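Local coordinates for uncharacterized protein (Pediococcus pentosaceus, PDB 3QKB), which is of unknown function but belongs to the DUF74 family of putative heavy-metal-binding proteins, and is found here as an assembly of five chains, at residues 39-45 / 96-102; 20-26 / 77-83; 60-64 / 83-87. All coordinates share one frame; numbering follows the deposited sequence.

Contact 1 (39-45 / 96-102); sequences ATSSLML and KFLVVHG
Met44, present as selenomethionine, lies alongside the ring of Phe97, and both side chains leave the sheet on the same face. From CB, which rests 3.8 Å from Phe97 CE1, the chain runs with CG anti to the backbone N (chi1 -171°), and CG meets both that ring atom and the carbonyl oxygen of Lys96. SE passes beside the end of Lys96, 3.9 Å from its CE, and sits obliquely to the phenyl ring, 5.4 Å from the centroid, as a Met-aromatic contact. A bend at the last torsion turns the terminal CE back toward CE1 and CZ, oblique to the ring. The ammonium of Lys96 crosses past this chain to the carbonyl of Leu45, where NZ donates to O at 3.3 Å, nearly in line with the C=O bond. Cutting Lys96 back to an alanine is likely to leave the Leu45 carbonyl without this donor and to uncover one flank of the Met44 chain. Past the end of the strand, CD1 of Leu45 packs 3.8 Å from CD2 of Leu98, which is on the other face, the two side chains crossing nearly at right angles. Farther along, Thr40 OG1 and His101 ND1 share a hydrogen bond of 2.9 Å in the plane of the imidazole; NE2 of that ring bonds to Glu87, and the ring also meets Phe56 of a second subunit. Ser41 OG, on the face toward helix 56-73, bonds to the carbonyl of Leu59. Hydrogen-bonded pairs Ala39-Gly102, Ser41-Val100 and Leu43-Leu98 alternate with non-hydrogen-bonded Thr40-His101, Ser42-Val99 and Met44-Phe97, the regular register of neighbouring antiparallel strands, ending near a classic beta bulge where Lys96 and Phe97 both face Val89.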
ATOM      1  N   ALA A  39      -2.747   1.845 -14.847  1.00 45.29           N
ATOM      2  CA  ALA A  39      -2.441   3.059 -15.576  1.00 45.66           C
ATOM      3  C   ALA A  39      -1.412   3.823 -14.770  1.00 43.47           C
ATOM      4  O   ALA A  39      -1.420   3.748 -13.534  1.00 41.83           O
ATOM      5  CB  ALA A  39      -3.692   3.889 -15.762  1.00 46.66           C
ATOM      6  N   THR A  40      -0.499   4.498 -15.474  1.00 43.31           N
ATOM      7  CA  THR A  40       0.468   5.407 -14.868  1.00 41.49           C
ATOM      8  C   THR A  40       0.280   6.804 -15.502  1.00 42.77           C
ATOM      9  O   THR A  40       0.036   6.927 -16.715  1.00 45.52           O
ATOM     10  CB  THR A  40       1.928   4.900 -15.076  1.00 41.14           C
ATOM     11  OG1 THR A  40       2.076   3.593 -14.497  1.00 41.05           O
ATOM     12  CG2 THR A  40       2.942   5.851 -14.463  1.00 38.28           C
ATOM     13  N   SER A  41       0.360   7.841 -14.682  1.00 41.57           N
ATOM     14  CA  SER A  41       0.427   9.207 -15.188  1.00 43.81           C
ATOM     15  C   SER A  41       1.461   9.974 -14.415  1.00 41.39           C
ATOM     16  O   SER A  41       1.694   9.695 -13.255  1.00 39.47           O
ATOM     17  CB  SER A  41      -0.927   9.898 -15.063  1.00 45.57           C
ATOM     18  OG  SER A  41      -1.389   9.788 -13.731  1.00 47.85           O
ATOM     19  N   SER A  42       2.061  10.949 -15.081  1.00 42.33           N
ATOM     20  CA  SER A  42       3.166  11.700 -14.531  1.00 41.66           C
ATOM     21  C   SER A  42       3.233  13.129 -15.072  1.00 43.65           C
ATOM     22  O   SER A  42       2.627  13.441 -16.123  1.00 46.07           O
ATOM     23  CB  SER A  42       4.486  10.978 -14.819  1.00 41.25           C
ATOM     24  OG  SER A  42       4.829  11.048 -16.199  1.00 43.40           O
ATOM     25  N   LEU A  43       3.947  13.989 -14.344  1.00 42.82           N
ATOM     26  CA  LEU A  43       4.265  15.314 -14.828  1.00 45.34           C
ATOM     27  C   LEU A  43       5.607  15.760 -14.330  1.00 44.88           C
ATOM     28  O   LEU A  43       6.088  15.247 -13.360  1.00 42.83           O
ATOM     29  CB  LEU A  43       3.172  16.327 -14.436  1.00 46.92           C
ATOM     30  CG  LEU A  43       2.925  16.643 -12.961  1.00 45.96           C
ATOM     31  CD1 LEU A  43       3.947  17.639 -12.430  1.00 46.37           C
ATOM     32  CD2 LEU A  43       1.476  17.199 -12.786  1.00 46.61           C
HETATM   33  N   MSE A  44       6.186  16.742 -15.018  1.00 47.55           N
HETATM   34  CA  MSE A  44       7.480  17.309 -14.673  1.00 47.76           C
HETATM   35  C   MSE A  44       7.275  18.655 -13.976  1.00 49.48           C
HETATM   36  O   MSE A  44       6.590  19.528 -14.515  1.00 51.70           O
HETATM   37  CB  MSE A  44       8.329  17.506 -15.941  1.00 49.77           C
HETATM   38  CG  MSE A  44       9.780  17.892 -15.684  1.00 49.40           C
HETATM   39 SE   MSE A  44      10.712  18.402 -17.299  0.75 48.85          SE
HETATM   40  CE  MSE A  44      11.833  16.873 -17.479  1.00 50.58           C
ATOM     41  N   LEU A  45       7.902  18.817 -12.800  1.00 48.89           N
ATOM     42  CA  LEU A  45       7.851  20.061 -12.030  1.00 50.96           C
ATOM     43  C   LEU A  45       8.852  21.086 -12.567  1.00 54.50           C
ATOM     44  O   LEU A  45       9.982  20.719 -12.932  1.00 54.85           O
ATOM     45  CB  LEU A  45       8.161  19.796 -10.570  1.00 48.97           C
ATOM     46  CG  LEU A  45       7.156  18.941  -9.769  1.00 47.38           C
ATOM     47  CD1 LEU A  45       7.787  18.446  -8.493  1.00 45.24           C
ATOM     48  CD2 LEU A  45       5.858  19.733  -9.483  1.00 47.56           C
ATOM     49  N   LYS A  96      11.674  16.423  -9.374  1.00 42.40           N
ATOM     50  CA  LYS A  96      11.489  16.766 -10.809  1.00 44.02           C
ATOM     51  C   LYS A  96      10.246  16.133 -11.420  1.00 42.90           C
ATOM     52  O   LYS A  96       9.644  16.759 -12.269  1.00 44.97           O
ATOM     53  CB  LYS A  96      12.717  16.373 -11.625  1.00 45.25           C
ATOM     54  CG  LYS A  96      12.805  16.967 -13.028  1.00 49.93           C
ATOM     55  CD  LYS A  96      13.249  18.449 -12.982  1.00 56.90           C
ATOM     56  CE  LYS A  96      13.139  19.166 -14.346  1.00 61.11           C
ATOM     57  NZ  LYS A  96      13.022  20.637 -14.135  1.00 64.10           N
ATOM     58  N   PHE A  97       9.878  14.899 -11.032  1.00 40.26           N
ATOM     59  CA  PHE A  97       8.647  14.266 -11.531  1.00 39.25           C
ATOM     60  C   PHE A  97       7.752  13.779 -10.402  1.00 37.54           C
ATOM     61  O   PHE A  97       8.236  13.218  -9.410  1.00 36.39           O
ATOM     62  CB  PHE A  97       8.952  13.091 -12.437  1.00 38.92           C
ATOM     63  CG  PHE A  97       9.875  13.412 -13.538  1.00 41.02           C
ATOM     64  CD1 PHE A  97       9.397  13.927 -14.724  1.00 42.82           C
ATOM     65  CD2 PHE A  97      11.242  13.203 -13.397  1.00 40.95           C
ATOM     66  CE1 PHE A  97      10.272  14.235 -15.760  1.00 45.58           C
ATOM     67  CE2 PHE A  97      12.123  13.509 -14.434  1.00 42.73           C
ATOM     68  CZ  PHE A  97      11.641  14.034 -15.609  1.00 44.71           C
ATOM     69  N   LEU A  98       6.444  14.004 -10.569  1.00 37.62           N
ATOM     70  CA  LEU A  98       5.412  13.417  -9.744  1.00 36.17           C
ATOM     71  C   LEU A  98       4.766  12.306 -10.574  1.00 36.05           C
ATOM     72  O   LEU A  98       4.394  12.518 -11.694  1.00 37.92           O
ATOM     73  CB  LEU A  98       4.379  14.477  -9.344  1.00 37.04           C
ATOM     74  CG  LEU A  98       4.896  15.728  -8.604  1.00 37.72           C
ATOM     75  CD1 LEU A  98       3.729  16.626  -8.135  1.00 37.40           C
ATOM     76  CD2 LEU A  98       5.808  15.348  -7.420  1.00 33.98           C
ATOM     77  N   VAL A  99       4.670  11.117 -10.006  1.00 34.70           N
ATOM     78  CA  VAL A  99       4.179   9.932 -10.697  1.00 34.27           C
ATOM     79  C   VAL A  99       3.078   9.279  -9.848  1.00 33.89           C
ATOM     80  O   VAL A  99       3.271   9.080  -8.646  1.00 33.33           O
ATOM     81  CB  VAL A  99       5.327   8.916 -10.885  1.00 33.78           C
ATOM     82  CG1 VAL A  99       4.831   7.605 -11.611  1.00 32.39           C
ATOM     83  CG2 VAL A  99       6.505   9.593 -11.600  1.00 33.41           C
ATOM     84  N   VAL A 100       1.926   9.008 -10.470  1.00 34.79           N
ATOM     85  CA  VAL A 100       0.874   8.163  -9.893  1.00 34.60           C
ATOM     86  C   VAL A 100       0.746   6.878 -10.714  1.00 35.28           C
ATOM     87  O   VAL A 100       0.790   6.928 -11.953  1.00 36.58           O
ATOM     88  CB  VAL A 100      -0.493   8.884  -9.893  1.00 35.74           C
ATOM     89  CG1 VAL A 100      -1.633   7.887  -9.594  1.00 34.60           C
ATOM     90  CG2 VAL A 100      -0.486   9.998  -8.887  1.00 35.18           C
ATOM     91  N   HIS A 101       0.610   5.739 -10.030  1.00 34.67           N
ATOM     92  CA  HIS A 101       0.139   4.506 -10.652  1.00 35.38           C
ATOM     93  C   HIS A 101      -1.183   4.165 -10.049  1.00 36.06           C
ATOM     94  O   HIS A 101      -1.289   4.109  -8.832  1.00 35.81           O
ATOM     95  CB  HIS A 101       1.092   3.356 -10.371  1.00 34.88           C
ATOM     96  CG  HIS A 101       2.518   3.721 -10.522  1.00 34.21           C
ATOM     97  ND1 HIS A 101       3.115   3.846 -11.754  1.00 34.83           N
ATOM     98  CD2 HIS A 101       3.462   4.025  -9.603  1.00 33.03           C
ATOM     99  CE1 HIS A 101       4.368   4.217 -11.586  1.00 37.03           C
ATOM    100  NE2 HIS A 101       4.602   4.336 -10.292  1.00 34.88           N
ATOM    101  N   GLY A 102      -2.183   3.923 -10.888  1.00 37.79           N
ATOM    102  CA  GLY A 102      -3.494   3.422 -10.436  1.00 38.56           C
ATOM    103  C   GLY A 102      -3.716   2.009 -10.946  1.00 39.27           C
ATOM    104  O   GLY A 102      -3.334   1.699 -12.081  1.00 40.34           O
TER

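Contact 2 (20-26 / 77-83); sequences MFITTEG and DGIIGLK
Met20 starts the contact by laying its CG 3.4 Å from the carbonyl oxygen of Asp77, just before a short parallel pairing that adds the short, weakly bonded strand 21-22 to the edge of this chain's sheet beside strand 78-91. The partner segment opens with a classic beta bulge, Asp77 and Gly78 both facing Ile107. At Phe21, CG sits between the backbone N and the carbonyl carbon (chi1 77°), which swings the ring over Gly78. The glycine CA lies 3.7 Å from the ring centroid and only 20° off the normal, a CH-pi contact that the missing side chain makes possible, while CG2 of Ile80 comes to the ring's edge. Phe21 O then accepts Ile79 N at 3.0 Å. Ile22 turns to the opposite face and lies side by side with Ile79, the two CD1 methyls 3.6 Å apart; its CG1 also meets CD2 of Leu82, and Leu67 of helix 56-73 packs against both Ile79 and Leu82. Thr23 N returns a bond to Ile79 O, and Thr23 O receives Leu82 N along a nearly straight N-H at 3.0 Å. This bond reaches past Gly81, where the strand turns a corner with positive phi. Thr24 O draws in the ammonium of Lys83, whose chain bends twice to place NZ in the carbonyl plane, 3.0 Å away; the backbone N of Thr24 bonds to Thr105 OG1 of a third subunit. Glu25 carries its carboxylate toward the same lysine, OE2 stopping 4.4 Å from NZ, beyond a salt bridge. Its backbone carbonyl turns back to the corner, where Gly81 N donates to Glu25 O over 3.3 Å from well above the carbonyl plane, clear of the lone pairs.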
HETATM    1  N   MSE A  20     -19.185   5.354 -15.522  1.00101.59           N
HETATM    2  CA  MSE A  20     -18.778   3.995 -15.157  1.00 97.42           C
HETATM    3  C   MSE A  20     -18.228   4.016 -13.735  1.00 92.79           C
HETATM    4  O   MSE A  20     -17.374   4.846 -13.427  1.00 91.29           O
HETATM    5  CB  MSE A  20     -17.697   3.540 -16.131  1.00 96.03           C
HETATM    6  CG  MSE A  20     -16.797   2.419 -15.626  1.00 92.39           C
HETATM    7 SE   MSE A  20     -16.110   1.318 -17.016  0.75 95.62          SE
HETATM    8  CE  MSE A  20     -17.762   0.879 -17.983  1.00 96.13           C
ATOM      9  N   PHE A  21     -18.664   3.075 -12.892  1.00 90.10           N
ATOM     10  CA  PHE A  21     -18.389   3.160 -11.442  1.00 86.68           C
ATOM     11  C   PHE A  21     -16.962   2.708 -11.091  1.00 81.27           C
ATOM     12  O   PHE A  21     -16.381   1.862 -11.769  1.00 79.61           O
ATOM     13  CB  PHE A  21     -19.443   2.391 -10.617  1.00 87.90           C
ATOM     14  CG  PHE A  21     -19.266   0.901 -10.616  1.00 86.57           C
ATOM     15  CD1 PHE A  21     -19.852   0.112 -11.599  1.00 89.04           C
ATOM     16  CD2 PHE A  21     -18.545   0.274  -9.602  1.00 84.36           C
ATOM     17  CE1 PHE A  21     -19.696  -1.282 -11.584  1.00 88.57           C
ATOM     18  CE2 PHE A  21     -18.374  -1.109  -9.586  1.00 83.68           C
ATOM     19  CZ  PHE A  21     -18.945  -1.887 -10.574  1.00 85.76           C
ATOM     20  N   ILE A  22     -16.410   3.297 -10.037  1.00 78.04           N
ATOM     21  CA  ILE A  22     -15.100   2.915  -9.532  1.00 73.30           C
ATOM     22  C   ILE A  22     -15.115   2.961  -7.992  1.00 71.67           C
ATOM     23  O   ILE A  22     -15.755   3.830  -7.409  1.00 73.32           O
ATOM     24  CB  ILE A  22     -13.977   3.807 -10.155  1.00 71.88           C
ATOM     25  CG1 ILE A  22     -12.591   3.301  -9.751  1.00 68.43           C
ATOM     26  CG2 ILE A  22     -14.142   5.270  -9.773  1.00 73.11           C
ATOM     27  CD1 ILE A  22     -11.555   3.363 -10.883  1.00 67.85           C
ATOM     28  N   THR A  23     -14.452   1.996  -7.353  1.00 68.44           N
ATOM     29  CA  THR A  23     -14.420   1.893  -5.884  1.00 67.45           C
ATOM     30  C   THR A  23     -13.100   1.288  -5.365  1.00 64.90           C
ATOM     31  O   THR A  23     -12.475   0.451  -6.021  1.00 62.99           O
ATOM     32  CB  THR A  23     -15.605   1.049  -5.358  1.00 69.13           C
ATOM     33  OG1 THR A  23     -15.508   0.880  -3.942  1.00 67.11           O
ATOM     34  CG2 THR A  23     -15.612  -0.308  -6.005  1.00 67.88           C
ATOM     35  N   THR A  24     -12.699   1.730  -4.177  1.00 65.09           N
ATOM     36  CA  THR A  24     -11.499   1.235  -3.486  1.00 63.54           C
ATOM     37  C   THR A  24     -11.638  -0.187  -2.972  1.00 64.06           C
ATOM     38  O   THR A  24     -10.664  -0.933  -2.954  1.00 62.59           O
ATOM     39  CB  THR A  24     -11.144   2.137  -2.295  1.00 63.52           C
ATOM     40  OG1 THR A  24     -10.546   3.336  -2.795  1.00 63.08           O
ATOM     41  CG2 THR A  24     -10.168   1.449  -1.365  1.00 63.41           C
ATOM     42  N   GLU A  25     -12.839  -0.542  -2.531  1.00 67.04           N
ATOM     43  CA  GLU A  25     -13.115  -1.855  -1.970  1.00 68.34           C
ATOM     44  C   GLU A  25     -13.900  -2.687  -2.979  1.00 69.74           C
ATOM     45  O   GLU A  25     -14.113  -2.258  -4.107  1.00 69.68           O
ATOM     46  CB  GLU A  25     -13.863  -1.691  -0.635  1.00 70.55           C
ATOM     47  CG  GLU A  25     -13.060  -0.934   0.446  1.00 70.99           C
ATOM     48  CD  GLU A  25     -11.783  -1.663   0.850  1.00 71.37           C
ATOM     49  OE1 GLU A  25     -11.881  -2.817   1.314  1.00 73.18           O
ATOM     50  OE2 GLU A  25     -10.681  -1.091   0.681  1.00 72.28           O
ATOM     51  N   GLY A  26     -14.286  -3.898  -2.584  1.00 71.74           N
ATOM     52  CA  GLY A  26     -15.190  -4.723  -3.377  1.00 73.93           C
ATOM     53  C   GLY A  26     -16.637  -4.227  -3.350  1.00 77.29           C
ATOM     54  O   GLY A  26     -16.938  -3.143  -2.836  1.00 77.85           O
ATOM     55  N   ASP A  77     -18.558  -3.161 -16.485  1.00 85.10           N
ATOM     56  CA  ASP A  77     -19.433  -2.105 -15.940  1.00 86.32           C
ATOM     57  C   ASP A  77     -18.689  -1.152 -15.016  1.00 82.63           C
ATOM     58  O   ASP A  77     -19.078   0.000 -14.878  1.00 83.94           O
ATOM     59  CB  ASP A  77     -20.600  -2.711 -15.154  1.00 88.21           C
ATOM     60  CG  ASP A  77     -21.549  -3.493 -16.020  1.00 93.07           C
ATOM     61  OD1 ASP A  77     -22.030  -2.944 -17.031  1.00 97.20           O
ATOM     62  OD2 ASP A  77     -21.840  -4.654 -15.667  1.00 96.31           O
ATOM     63  N   GLY A  78     -17.668  -1.650 -14.325  1.00 78.34           N
ATOM     64  CA  GLY A  78     -16.818  -0.789 -13.504  1.00 74.88           C
ATOM     65  C   GLY A  78     -15.592  -1.461 -12.932  1.00 70.36           C
ATOM     66  O   GLY A  78     -15.263  -2.585 -13.309  1.00 70.10           O
ATOM     67  N   ILE A  79     -14.924  -0.747 -12.018  1.00 66.77           N
ATOM     68  CA  ILE A  79     -13.629  -1.142 -11.458  1.00 62.38           C
ATOM     69  C   ILE A  79     -13.772  -1.254  -9.951  1.00 60.54           C
ATOM     70  O   ILE A  79     -14.161  -0.285  -9.295  1.00 60.77           O
ATOM     71  CB  ILE A  79     -12.523  -0.099 -11.780  1.00 60.96           C
ATOM     72  CG1 ILE A  79     -12.252  -0.048 -13.298  1.00 61.96           C
ATOM     73  CG2 ILE A  79     -11.237  -0.417 -11.019  1.00 57.29           C
ATOM     74  CD1 ILE A  79     -11.456   1.159 -13.747  1.00 60.46           C
ATOM     75  N   ILE A  80     -13.462  -2.430  -9.403  1.00 58.67           N
ATOM     76  CA  ILE A  80     -13.360  -2.608  -7.949  1.00 56.89           C
ATOM     77  C   ILE A  80     -11.903  -2.719  -7.533  1.00 53.89           C
ATOM     78  O   ILE A  80     -11.017  -2.996  -8.375  1.00 53.18           O
ATOM     79  CB  ILE A  80     -14.162  -3.823  -7.454  1.00 58.14           C
ATOM     80  CG1 ILE A  80     -13.575  -5.167  -7.950  1.00 57.83           C
ATOM     81  CG2 ILE A  80     -15.587  -3.679  -7.897  1.00 60.17           C
ATOM     82  CD1 ILE A  80     -14.253  -6.381  -7.327  1.00 59.76           C
ATOM     83  N   GLY A  81     -11.654  -2.520  -6.236  1.00 52.38           N
ATOM     84  CA  GLY A  81     -10.338  -2.760  -5.660  1.00 49.74           C
ATOM     85  C   GLY A  81      -9.284  -1.752  -6.067  1.00 47.64           C
ATOM     86  O   GLY A  81      -8.118  -2.100  -6.111  1.00 47.12           O
ATOM     87  N   LEU A  82      -9.679  -0.504  -6.363  1.00 46.77           N
ATOM     88  CA  LEU A  82      -8.716   0.522  -6.765  1.00 44.38           C
ATOM     89  C   LEU A  82      -7.701   0.777  -5.661  1.00 42.17           C
ATOM     90  O   LEU A  82      -8.064   0.901  -4.486  1.00 42.31           O
ATOM     91  CB  LEU A  82      -9.419   1.841  -7.110  1.00 45.87           C
ATOM     92  CG  LEU A  82      -8.553   3.051  -7.535  1.00 44.72           C
ATOM     93  CD1 LEU A  82      -7.696   2.739  -8.755  1.00 43.40           C
ATOM     94  CD2 LEU A  82      -9.451   4.262  -7.779  1.00 46.26           C
ATOM     95  N   LYS A  83      -6.431   0.807  -6.051  1.00 39.95           N
ATOM     96  CA  LYS A  83      -5.354   1.366  -5.233  1.00 38.47           C
ATOM     97  C   LYS A  83      -4.484   2.286  -6.091  1.00 37.05           C
ATOM     98  O   LYS A  83      -4.503   2.205  -7.329  1.00 37.11           O
ATOM     99  CB  LYS A  83      -4.491   0.262  -4.635  1.00 37.75           C
ATOM    100  CG  LYS A  83      -5.228  -0.712  -3.727  1.00 40.05           C
ATOM    101  CD  LYS A  83      -5.778  -0.077  -2.407  1.00 41.94           C
ATOM    102  CE  LYS A  83      -6.764  -1.036  -1.653  1.00 45.09           C
ATOM    103  NZ  LYS A  83      -7.814  -1.792  -2.534  1.00 47.40           N
TER

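Contact 3 (60-64 / 83-87); sequences FDEAK and KYNTE
Phe60 and Tyr84 meet because each swings CG away from its own carbonyl carbon, beside the backbone N (chi1 -70° in Phe60), so that the Phe60 ring extends to the strand while Tyr84 points toward the helix. The result is an edge-to-face aromatic pair, with centroids 4.7 Å apart and planes at 60°. The edge belongs to Phe60: its CD1 stands 3.5 Å above the tyrosine plane, over the middle of the ring, and the neighbouring CE1 leans toward CG of Tyr84. The far corner of the phenyl, CZ, touches the CG2 methyl of Thr86 at 3.7 Å, the two side chains crossing at about a right angle. Thr86 thereby presents its methyl to the helix, while its OG1 bonds to Glu87 of a third subunit. Here the single long helix 56-73 packs across the sheet; the axes of 60-64 and 83-87 approach to 10.8 Å with their directions at 133°, and Val100 of the adjoining strand 94-109 also touches Phe60. One turn on from Phe60, Lys64 lays its aliphatic chain beside the phenolic end of Tyr84, with CG and CD nearest OH at the ring's edge. The CB of Ala63 adds a looser contact, 4.5 Å from Tyr84 CE1. Both polar ends leave the helix-strand interface for the same acceptor: Tyr84 OH hydrogen-bonds to Glu38 OE2 of the third subunit, and Lys64 NZ forms a salt bridge with that carboxylate, which would probably favour the charged form of the lysine. Within the helix, Asp61 OD1 lies 4.0 Å from Lys64 NZ as a long ion pair.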
ATOM      1  N   PHE A  60      -4.002  11.853 -10.288  1.00 48.06           N
ATOM      2  CA  PHE A  60      -5.012  10.891  -9.854  1.00 48.36           C
ATOM      3  C   PHE A  60      -6.206  10.870 -10.817  1.00 51.79           C
ATOM      4  O   PHE A  60      -6.660   9.792 -11.186  1.00 51.89           O
ATOM      5  CB  PHE A  60      -5.515  11.189  -8.436  1.00 48.47           C
ATOM      6  CG  PHE A  60      -4.508  10.918  -7.353  1.00 45.25           C
ATOM      7  CD1 PHE A  60      -4.057   9.628  -7.114  1.00 42.79           C
ATOM      8  CD2 PHE A  60      -4.029  11.955  -6.546  1.00 45.37           C
ATOM      9  CE1 PHE A  60      -3.111   9.368  -6.108  1.00 40.69           C
ATOM     10  CE2 PHE A  60      -3.095  11.702  -5.536  1.00 43.33           C
ATOM     11  CZ  PHE A  60      -2.639  10.403  -5.317  1.00 40.52           C
ATOM     12  N   ASP A  61      -6.702  12.054 -11.213  1.00 55.37           N
ATOM     13  CA  ASP A  61      -7.803  12.153 -12.192  1.00 59.03           C
ATOM     14  C   ASP A  61      -7.444  11.492 -13.503  1.00 59.08           C
ATOM     15  O   ASP A  61      -8.238  10.716 -14.042  1.00 59.73           O
ATOM     16  CB  ASP A  61      -8.196  13.617 -12.471  1.00 62.89           C
ATOM     17  CG  ASP A  61      -9.330  14.120 -11.568  1.00 67.66           C
ATOM     18  OD1 ASP A  61      -9.505  13.602 -10.435  1.00 68.86           O
ATOM     19  OD2 ASP A  61     -10.043  15.067 -11.996  1.00 74.11           O
ATOM     20  N   GLU A  62      -6.241  11.798 -14.003  1.00 59.03           N
ATOM     21  CA  GLU A  62      -5.742  11.237 -15.269  1.00 60.07           C
ATOM     22  C   GLU A  62      -5.609   9.724 -15.176  1.00 57.61           C
ATOM     23  O   GLU A  62      -6.022   9.021 -16.078  1.00 58.79           O
ATOM     24  CB  GLU A  62      -4.392  11.870 -15.664  1.00 60.45           C
ATOM     25  CG  GLU A  62      -3.913  11.580 -17.137  1.00 65.14           C
ATOM     26  CD  GLU A  62      -2.455  12.049 -17.400  1.00 68.43           C
ATOM     27  OE1 GLU A  62      -2.191  13.269 -17.229  1.00 72.65           O
ATOM     28  OE2 GLU A  62      -1.585  11.198 -17.764  1.00 67.84           O
ATOM     29  N   ALA A  63      -5.063   9.235 -14.063  1.00 54.82           N
ATOM     30  CA  ALA A  63      -4.933   7.790 -13.824  1.00 52.68           C
ATOM     31  C   ALA A  63      -6.290   7.091 -13.846  1.00 53.82           C
ATOM     32  O   ALA A  63      -6.440   6.092 -14.522  1.00 54.25           O
ATOM     33  CB  ALA A  63      -4.223   7.532 -12.523  1.00 49.70           C
ATOM     34  N   LYS A  64      -7.282   7.659 -13.159  1.00 55.09           N
ATOM     35  CA  LYS A  64      -8.658   7.136 -13.198  1.00 56.82           C
ATOM     36  C   LYS A  64      -9.239   7.102 -14.610  1.00 59.62           C
ATOM     37  O   LYS A  64      -9.792   6.084 -14.997  1.00 59.94           O
ATOM     38  CB  LYS A  64      -9.596   7.937 -12.291  1.00 58.27           C
ATOM     39  CG  LYS A  64      -9.412   7.660 -10.833  1.00 56.71           C
ATOM     40  CD  LYS A  64     -10.494   8.323  -9.967  1.00 59.41           C
ATOM     41  CE  LYS A  64     -10.318   9.824  -9.843  1.00 61.46           C
ATOM     42  NZ  LYS A  64     -11.265  10.399  -8.836  1.00 64.23           N
ATOM     43  N   LYS A  83      -6.431   0.807  -6.051  1.00 39.95           N
ATOM     44  CA  LYS A  83      -5.354   1.366  -5.233  1.00 38.47           C
ATOM     45  C   LYS A  83      -4.484   2.286  -6.091  1.00 37.05           C
ATOM     46  O   LYS A  83      -4.503   2.205  -7.329  1.00 37.11           O
ATOM     47  CB  LYS A  83      -4.491   0.262  -4.635  1.00 37.75           C
ATOM     48  CG  LYS A  83      -5.228  -0.712  -3.727  1.00 40.05           C
ATOM     49  CD  LYS A  83      -5.778  -0.077  -2.407  1.00 41.94           C
ATOM     50  CE  LYS A  83      -6.764  -1.036  -1.653  1.00 45.09           C
ATOM     51  NZ  LYS A  83      -7.814  -1.792  -2.534  1.00 47.40           N
ATOM     52  N   TYR A  84      -3.739   3.159  -5.416  1.00 35.59           N
ATOM     53  CA  TYR A  84      -2.776   4.050  -6.046  1.00 34.31           C
ATOM     54  C   TYR A  84      -1.417   3.893  -5.391  1.00 32.40           C
ATOM     55  O   TYR A  84      -1.324   3.918  -4.169  1.00 32.67           O
ATOM     56  CB  TYR A  84      -3.161   5.492  -5.842  1.00 35.38           C
ATOM     57  CG  TYR A  84      -4.434   5.965  -6.469  1.00 37.53           C
ATOM     58  CD1 TYR A  84      -4.590   5.979  -7.835  1.00 39.41           C
ATOM     59  CD2 TYR A  84      -5.433   6.531  -5.689  1.00 40.27           C
ATOM     60  CE1 TYR A  84      -5.754   6.504  -8.421  1.00 41.67           C
ATOM     61  CE2 TYR A  84      -6.580   7.039  -6.242  1.00 42.64           C
ATOM     62  CZ  TYR A  84      -6.750   7.031  -7.598  1.00 43.25           C
ATOM     63  OH  TYR A  84      -7.918   7.553  -8.105  1.00 45.69           O
ATOM     64  N   ASN A  85      -0.369   3.781  -6.193  1.00 30.91           N
ATOM     65  CA  ASN A  85       0.995   4.033  -5.731  1.00 30.06           C
ATOM     66  C   ASN A  85       1.406   5.418  -6.207  1.00 29.80           C
ATOM     67  O   ASN A  85       1.004   5.835  -7.301  1.00 30.89           O
ATOM     68  CB  ASN A  85       1.967   2.976  -6.275  1.00 30.00           C
ATOM     69  CG  ASN A  85       1.642   1.569  -5.795  1.00 30.29           C
ATOM     70  OD1 ASN A  85       0.694   1.359  -5.017  1.00 32.92           O
ATOM     71  ND2 ASN A  85       2.431   0.597  -6.247  1.00 30.64           N
ATOM     72  N   THR A  86       2.214   6.114  -5.401  1.00 28.86           N
ATOM     73  CA  THR A  86       2.762   7.424  -5.743  1.00 28.58           C
ATOM     74  C   THR A  86       4.277   7.444  -5.555  1.00 28.25           C
ATOM     75  O   THR A  86       4.805   6.789  -4.649  1.00 27.83           O
ATOM     76  CB  THR A  86       2.132   8.536  -4.879  1.00 29.58           C
ATOM     77  OG1 THR A  86       2.052   8.108  -3.514  1.00 28.81           O
ATOM     78  CG2 THR A  86       0.758   8.865  -5.359  1.00 30.00           C
ATOM     79  N   GLU A  87       4.975   8.191  -6.419  1.00 28.73           N
ATOM     80  CA  GLU A  87       6.412   8.521  -6.212  1.00 28.62           C
ATOM     81  C   GLU A  87       6.705   9.973  -6.505  1.00 29.36           C
ATOM     82  O   GLU A  87       6.056  10.578  -7.379  1.00 30.52           O
ATOM     83  CB  GLU A  87       7.319   7.681  -7.114  1.00 28.88           C
ATOM     84  CG  GLU A  87       7.311   6.167  -6.840  1.00 27.85           C
ATOM     85  CD  GLU A  87       6.333   5.404  -7.700  1.00 28.80           C
ATOM     86  OE1 GLU A  87       6.318   5.611  -8.937  1.00 29.39           O
ATOM     87  OE2 GLU A  87       5.603   4.573  -7.149  1.00 30.19           O
TER

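In the fold
All three contacts are mostly buried, but contact 3 lies nearest the middle of the chain, about 4 Å from its centre, whereas contacts 1 and 2 sit on opposite sides of it, their centres about 21 Å apart. Contacts 1 and 2 join outer strands of one sheet to its inner strands: the first by a long regular antiparallel ladder, the second by a brief parallel pairing that dissolves into a loop. Contact 3 relies instead on ring and methyl packing between helix and sheet. Contacts 2 and 3 both draw on strand 78-91, overlapping at Lys83, which acts in contact 2, while contacts 1 and 3 adjoin through neighbouring strands 94-109 and 78-91. Neighbouring subunits touch every one of them.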